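Local coordinates for protein cellulase (Xanthomonas axonopodis pv. citri, PDB 4W7W) that probably hydrolyses the beta-1,4-glucosidic bonds of cellulose as a family 5 glycoside hydrolase, and binds cello-oligosaccharides in a cleft on its (alpha/beta)8 barrel, at residues Met63-Pro77 with Lys102-Ser116. Sequence-based numbering, arbitrary orientation.
Sequences MNTIRLPFLWERVQP and KQYLILDLHNYATYS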
# COMPACT_ATOMS: atom_id res chain seq x y z
N MET A 63 11.26 12.03 2.74
CA MET A 63 10.34 11.09 2.15
C MET A 63 9.53 11.71 1.06
O MET A 63 8.87 12.74 1.25
CB MET A 63 9.49 10.52 3.23
CG MET A 63 10.35 9.66 4.09
SD MET A 63 9.38 9.18 5.48
CE MET A 63 10.45 7.92 6.18
N ASN A 64 9.59 11.08 -0.11
CA ASN A 64 8.93 11.60 -1.29
C ASN A 64 7.66 10.89 -1.65
O ASN A 64 7.11 11.16 -2.70
CB ASN A 64 9.89 11.60 -2.49
CG ASN A 64 10.13 10.22 -3.04
OD1 ASN A 64 9.80 9.22 -2.39
ND2 ASN A 64 10.67 10.15 -4.24
N THR A 65 7.17 9.98 -0.80
CA THR A 65 6.01 9.17 -1.14
C THR A 65 5.11 9.01 0.07
O THR A 65 5.58 8.69 1.16
CB THR A 65 6.43 7.79 -1.66
OG1 THR A 65 7.28 7.95 -2.80
CG2 THR A 65 5.24 6.96 -2.10
N ILE A 66 3.82 9.22 -0.15
CA ILE A 66 2.80 8.99 0.87
C ILE A 66 1.82 7.96 0.34
O ILE A 66 1.27 8.13 -0.76
CB ILE A 66 2.06 10.29 1.18
CG1 ILE A 66 3.00 11.34 1.78
CG2 ILE A 66 0.86 10.02 2.09
CD1 ILE A 66 3.66 10.98 3.08
N ARG A 67 1.61 6.89 1.10
CA ARG A 67 0.52 5.96 0.82
C ARG A 67 -0.69 6.39 1.64
O ARG A 67 -0.56 6.61 2.85
CB ARG A 67 0.95 4.51 1.11
CG ARG A 67 -0.12 3.47 0.78
CD ARG A 67 0.49 2.09 0.75
NE ARG A 67 -0.42 1.00 0.43
CZ ARG A 67 -0.98 0.17 1.31
NH1 ARG A 67 -0.90 0.37 2.61
NH2 ARG A 67 -1.63 -0.89 0.87
N LEU A 68 -1.82 6.55 0.97
CA LEU A 68 -3.04 7.09 1.55
C LEU A 68 -4.16 6.05 1.51
O LEU A 68 -4.85 5.92 0.50
CB LEU A 68 -3.47 8.34 0.81
CG LEU A 68 -4.67 9.06 1.39
CD1 LEU A 68 -4.30 9.76 2.69
CD2 LEU A 68 -5.25 10.05 0.39
N PRO A 69 -4.33 5.30 2.61
CA PRO A 69 -5.49 4.41 2.71
C PRO A 69 -6.79 5.19 2.70
O PRO A 69 -6.91 6.22 3.36
CB PRO A 69 -5.29 3.76 4.09
CG PRO A 69 -3.81 3.82 4.33
CD PRO A 69 -3.41 5.15 3.75
N PHE A 70 -7.78 4.66 1.99
CA PHE A 70 -9.15 5.14 2.09
C PHE A 70 -10.07 3.98 1.72
O PHE A 70 -9.62 2.95 1.21
CB PHE A 70 -9.41 6.37 1.20
CG PHE A 70 -9.22 6.10 -0.25
CD1 PHE A 70 -7.97 6.24 -0.80
CD2 PHE A 70 -10.26 5.68 -1.06
CE1 PHE A 70 -7.73 6.00 -2.12
CE2 PHE A 70 -10.03 5.40 -2.40
CZ PHE A 70 -8.77 5.57 -2.93
N LEU A 71 -11.35 4.13 2.05
CA LEU A 71 -12.29 3.02 1.84
C LEU A 71 -13.08 3.12 0.56
O LEU A 71 -13.65 4.18 0.21
CB LEU A 71 -13.30 2.92 2.97
CG LEU A 71 -12.72 2.69 4.36
CD1 LEU A 71 -13.85 2.45 5.33
CD2 LEU A 71 -11.75 1.51 4.35
N TRP A 72 -13.17 1.99 -0.12
CA TRP A 72 -14.02 1.84 -1.28
C TRP A 72 -15.45 2.31 -0.98
O TRP A 72 -16.05 3.04 -1.75
CB TRP A 72 -13.98 0.37 -1.71
CG TRP A 72 -14.60 0.04 -3.03
CD1 TRP A 72 -15.28 0.86 -3.87
CD2 TRP A 72 -14.61 -1.26 -3.62
NE1 TRP A 72 -15.73 0.15 -4.96
CE2 TRP A 72 -15.31 -1.15 -4.84
CE3 TRP A 72 -14.09 -2.50 -3.24
CZ2 TRP A 72 -15.53 -2.25 -5.67
CZ3 TRP A 72 -14.32 -3.59 -4.05
CH2 TRP A 72 -15.03 -3.46 -5.25
N GLU A 73 -15.98 1.91 0.17
CA GLU A 73 -17.35 2.23 0.53
C GLU A 73 -17.58 3.71 0.74
O GLU A 73 -18.71 4.19 0.61
CB GLU A 73 -17.75 1.49 1.79
CG GLU A 73 -17.70 -0.03 1.69
CD GLU A 73 -16.35 -0.65 2.03
OE1 GLU A 73 -15.32 0.05 2.10
OE2 GLU A 73 -16.31 -1.89 2.18
N ARG A 74 -16.52 4.44 1.12
CA ARG A 74 -16.63 5.87 1.36
C ARG A 74 -16.45 6.68 0.08
O ARG A 74 -17.08 7.73 -0.06
CB ARG A 74 -15.65 6.32 2.45
CG ARG A 74 -16.03 5.76 3.80
CD ARG A 74 -15.11 6.19 4.94
NE ARG A 74 -15.64 5.68 6.20
CZ ARG A 74 -14.93 5.24 7.23
NH1 ARG A 74 -13.61 5.27 7.23
NH2 ARG A 74 -15.57 4.75 8.28
N VAL A 75 -15.63 6.19 -0.87
CA VAL A 75 -15.48 6.91 -2.12
C VAL A 75 -16.53 6.54 -3.15
O VAL A 75 -16.80 7.31 -4.07
CB VAL A 75 -14.05 6.75 -2.68
CG1 VAL A 75 -13.86 5.43 -3.41
CG2 VAL A 75 -13.67 7.92 -3.56
N GLN A 76 -17.13 5.35 -3.01
CA GLN A 76 -18.14 4.86 -3.97
C GLN A 76 -19.22 4.15 -3.19
O GLN A 76 -19.15 2.94 -3.02
CB GLN A 76 -17.52 3.94 -5.03
CG GLN A 76 -18.47 3.67 -6.18
CD GLN A 76 -17.92 2.68 -7.21
OE1 GLN A 76 -17.18 1.76 -6.87
NE2 GLN A 76 -18.27 2.87 -8.46
N PRO A 77 -20.22 4.92 -2.70
CA PRO A 77 -21.19 4.35 -1.76
C PRO A 77 -22.17 3.33 -2.34
O PRO A 77 -22.84 2.64 -1.57
CB PRO A 77 -21.95 5.57 -1.22
CG PRO A 77 -21.15 6.76 -1.60
CD PRO A 77 -20.28 6.39 -2.75
N LYS A 102 6.37 18.03 -3.12
CA LYS A 102 7.13 17.24 -4.09
C LYS A 102 7.08 15.74 -3.77
O LYS A 102 8.05 15.00 -3.93
CB LYS A 102 8.55 17.76 -4.25
CG LYS A 102 8.62 19.24 -4.61
CD LYS A 102 10.04 19.71 -4.85
CE LYS A 102 10.12 21.22 -5.00
NZ LYS A 102 11.47 21.66 -5.46
N GLN A 103 5.90 15.30 -3.35
CA GLN A 103 5.66 13.89 -3.05
C GLN A 103 4.72 13.24 -4.05
O GLN A 103 3.83 13.88 -4.61
CB GLN A 103 5.05 13.75 -1.65
CG GLN A 103 6.01 14.12 -0.55
CD GLN A 103 5.35 14.40 0.79
OE1 GLN A 103 4.27 14.97 0.85
NE2 GLN A 103 6.03 14.06 1.87
N TYR A 104 4.90 11.94 -4.19
CA TYR A 104 3.95 11.07 -4.86
C TYR A 104 2.88 10.62 -3.87
O TYR A 104 3.16 10.50 -2.67
CB TYR A 104 4.66 9.83 -5.40
CG TYR A 104 5.68 10.16 -6.46
CD1 TYR A 104 5.32 10.25 -7.81
CD2 TYR A 104 7.01 10.40 -6.13
CE1 TYR A 104 6.25 10.56 -8.79
CE2 TYR A 104 7.95 10.70 -7.11
CZ TYR A 104 7.56 10.77 -8.43
OH TYR A 104 8.47 11.06 -9.43
N LEU A 105 1.67 10.37 -4.37
CA LEU A 105 0.56 9.94 -3.55
C LEU A 105 0.04 8.63 -4.09
O LEU A 105 -0.44 8.56 -5.22
CB LEU A 105 -0.53 11.00 -3.57
CG LEU A 105 -1.69 10.73 -2.60
CD1 LEU A 105 -1.26 10.87 -1.15
CD2 LEU A 105 -2.87 11.65 -2.90
N ILE A 106 0.17 7.57 -3.28
CA ILE A 106 -0.44 6.28 -3.61
C ILE A 106 -1.86 6.26 -3.08
O ILE A 106 -2.09 6.36 -1.87
CB ILE A 106 0.34 5.09 -3.02
CG1 ILE A 106 1.79 5.07 -3.53
CG2 ILE A 106 -0.38 3.79 -3.33
CD1 ILE A 106 2.69 4.19 -2.69
N LEU A 107 -2.81 6.12 -3.99
CA LEU A 107 -4.21 5.94 -3.62
C LEU A 107 -4.40 4.47 -3.27
O LEU A 107 -4.39 3.62 -4.17
CB LEU A 107 -5.11 6.33 -4.79
CG LEU A 107 -4.97 7.78 -5.24
CD1 LEU A 107 -5.97 8.07 -6.36
CD2 LEU A 107 -5.13 8.76 -4.09
N ASP A 108 -4.51 4.18 -1.98
CA ASP A 108 -4.63 2.79 -1.49
C ASP A 108 -6.09 2.50 -1.17
O ASP A 108 -6.61 2.96 -0.17
CB ASP A 108 -3.76 2.60 -0.24
CG ASP A 108 -4.18 1.45 0.64
OD1 ASP A 108 -4.79 0.48 0.16
OD2 ASP A 108 -3.88 1.59 1.86
N LEU A 109 -6.73 1.75 -2.07
CA LEU A 109 -8.09 1.27 -1.84
C LEU A 109 -8.00 0.18 -0.77
O LEU A 109 -7.61 -0.96 -1.06
CB LEU A 109 -8.70 0.73 -3.13
CG LEU A 109 -10.22 0.52 -3.06
CD1 LEU A 109 -10.96 1.84 -3.08
CD2 LEU A 109 -10.66 -0.34 -4.23
N HIS A 110 -8.26 0.55 0.48
CA HIS A 110 -7.79 -0.23 1.61
C HIS A 110 -8.83 -1.25 2.05
O HIS A 110 -9.40 -1.15 3.14
CB HIS A 110 -7.38 0.70 2.74
CG HIS A 110 -6.44 0.08 3.74
ND1 HIS A 110 -5.07 0.12 3.59
CD2 HIS A 110 -6.67 -0.56 4.91
CE1 HIS A 110 -4.50 -0.45 4.63
NE2 HIS A 110 -5.45 -0.87 5.45
N ASN A 111 -9.08 -2.24 1.18
CA ASN A 111 -10.32 -3.00 1.27
C ASN A 111 -10.23 -4.51 1.39
O ASN A 111 -11.26 -5.15 1.53
CB ASN A 111 -11.28 -2.60 0.15
CG ASN A 111 -12.16 -1.47 0.57
OD1 ASN A 111 -11.70 -0.32 0.64
ND2 ASN A 111 -13.38 -1.79 0.97
N TYR A 112 -9.04 -5.13 1.33
CA TYR A 112 -8.92 -6.56 1.61
C TYR A 112 -9.77 -7.42 0.67
O TYR A 112 -10.20 -8.51 1.04
CB TYR A 112 -9.25 -6.87 3.08
CG TYR A 112 -8.47 -6.05 4.08
CD1 TYR A 112 -7.24 -6.47 4.52
CD2 TYR A 112 -8.96 -4.84 4.58
CE1 TYR A 112 -6.51 -5.73 5.43
CE2 TYR A 112 -8.24 -4.09 5.49
CZ TYR A 112 -7.01 -4.54 5.91
OH TYR A 112 -6.30 -3.79 6.83
N ALA A 113 -9.97 -6.93 -0.55
CA ALA A 113 -10.81 -7.58 -1.55
C ALA A 113 -12.25 -7.78 -1.09
O ALA A 113 -12.91 -8.73 -1.49
CB ALA A 113 -10.18 -8.88 -2.04
N THR A 114 -12.74 -6.81 -0.32
CA THR A 114 -14.13 -6.81 0.13
C THR A 114 -14.80 -5.47 -0.10
O THR A 114 -14.14 -4.43 -0.14
CB THR A 114 -14.27 -7.17 1.62
OG1 THR A 114 -13.76 -6.09 2.43
CG2 THR A 114 -13.59 -8.46 1.95
N TYR A 115 -16.13 -5.51 -0.22
CA TYR A 115 -16.96 -4.31 -0.21
C TYR A 115 -18.12 -4.61 0.75
O TYR A 115 -18.84 -5.60 0.57
CB TYR A 115 -17.49 -3.99 -1.59
CG TYR A 115 -18.26 -2.69 -1.66
CD1 TYR A 115 -19.64 -2.67 -1.44
CD2 TYR A 115 -17.64 -1.50 -2.00
CE1 TYR A 115 -20.37 -1.50 -1.53
CE2 TYR A 115 -18.36 -0.32 -2.10
CZ TYR A 115 -19.72 -0.32 -1.86
OH TYR A 115 -20.47 0.83 -1.94
N SER A 116 -18.27 -3.75 1.76
CA SER A 116 -19.23 -3.94 2.84
C SER A 116 -19.19 -5.36 3.35
O SER A 116 -20.23 -6.00 3.54
CB SER A 116 -20.62 -3.52 2.39
OG SER A 116 -20.66 -2.11 2.30
O HOH W 1 -15.53 -4.24 3.36
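In the (alpha/beta)8 barrel of this cellulase, neighbouring parallel strands 65-70 and 104-109 pair through a backbone ladder that runs from Tyr104 N on Asn64 O to His110 N on Phe70 O. Inside the barrel, Arg67, extended with CG anti to its N (chi1 -177°), lays its guanidinium flat against the Asp108 carboxylate, the planes 13° apart. Asp108 OD2 sits over the guanidinium centre, 3.3 Å from Arg67 NH1: charge attraction without a directed N-H. Arg67 NH1 and NH2 hydrogen-bond Asn28 and Asn153 and form salt bridges with Glu266 and Glu222. The syn lone pair of Asp108 OD2 takes His110 ND1 at 2.6 Å, which holds one edge of the imidazole, whose side chain touches a bound glucose unit. Beyond the strands, Asn111 bridges to helix 72-75: OD1 receives Trp72 N at 2.8 Å (175°), while ND2 reaches Glu73 OE1 at 2.9 Å. Glu73 OE2 accepts Ser116 N on its anti lone pair (2.7 Å). The Tyr115 ring turns its edge onto the Trp72 face, Glu73 CG lies over a Tyr115 face, and Tyr115 OH donates to Gln76 O (2.7 Å). Helix 85-100 makes the beta-alpha-beta crossover; strands 24-29 and 147-150 flank the pair, and helix 127-141 packs against Trp72 and Leu109.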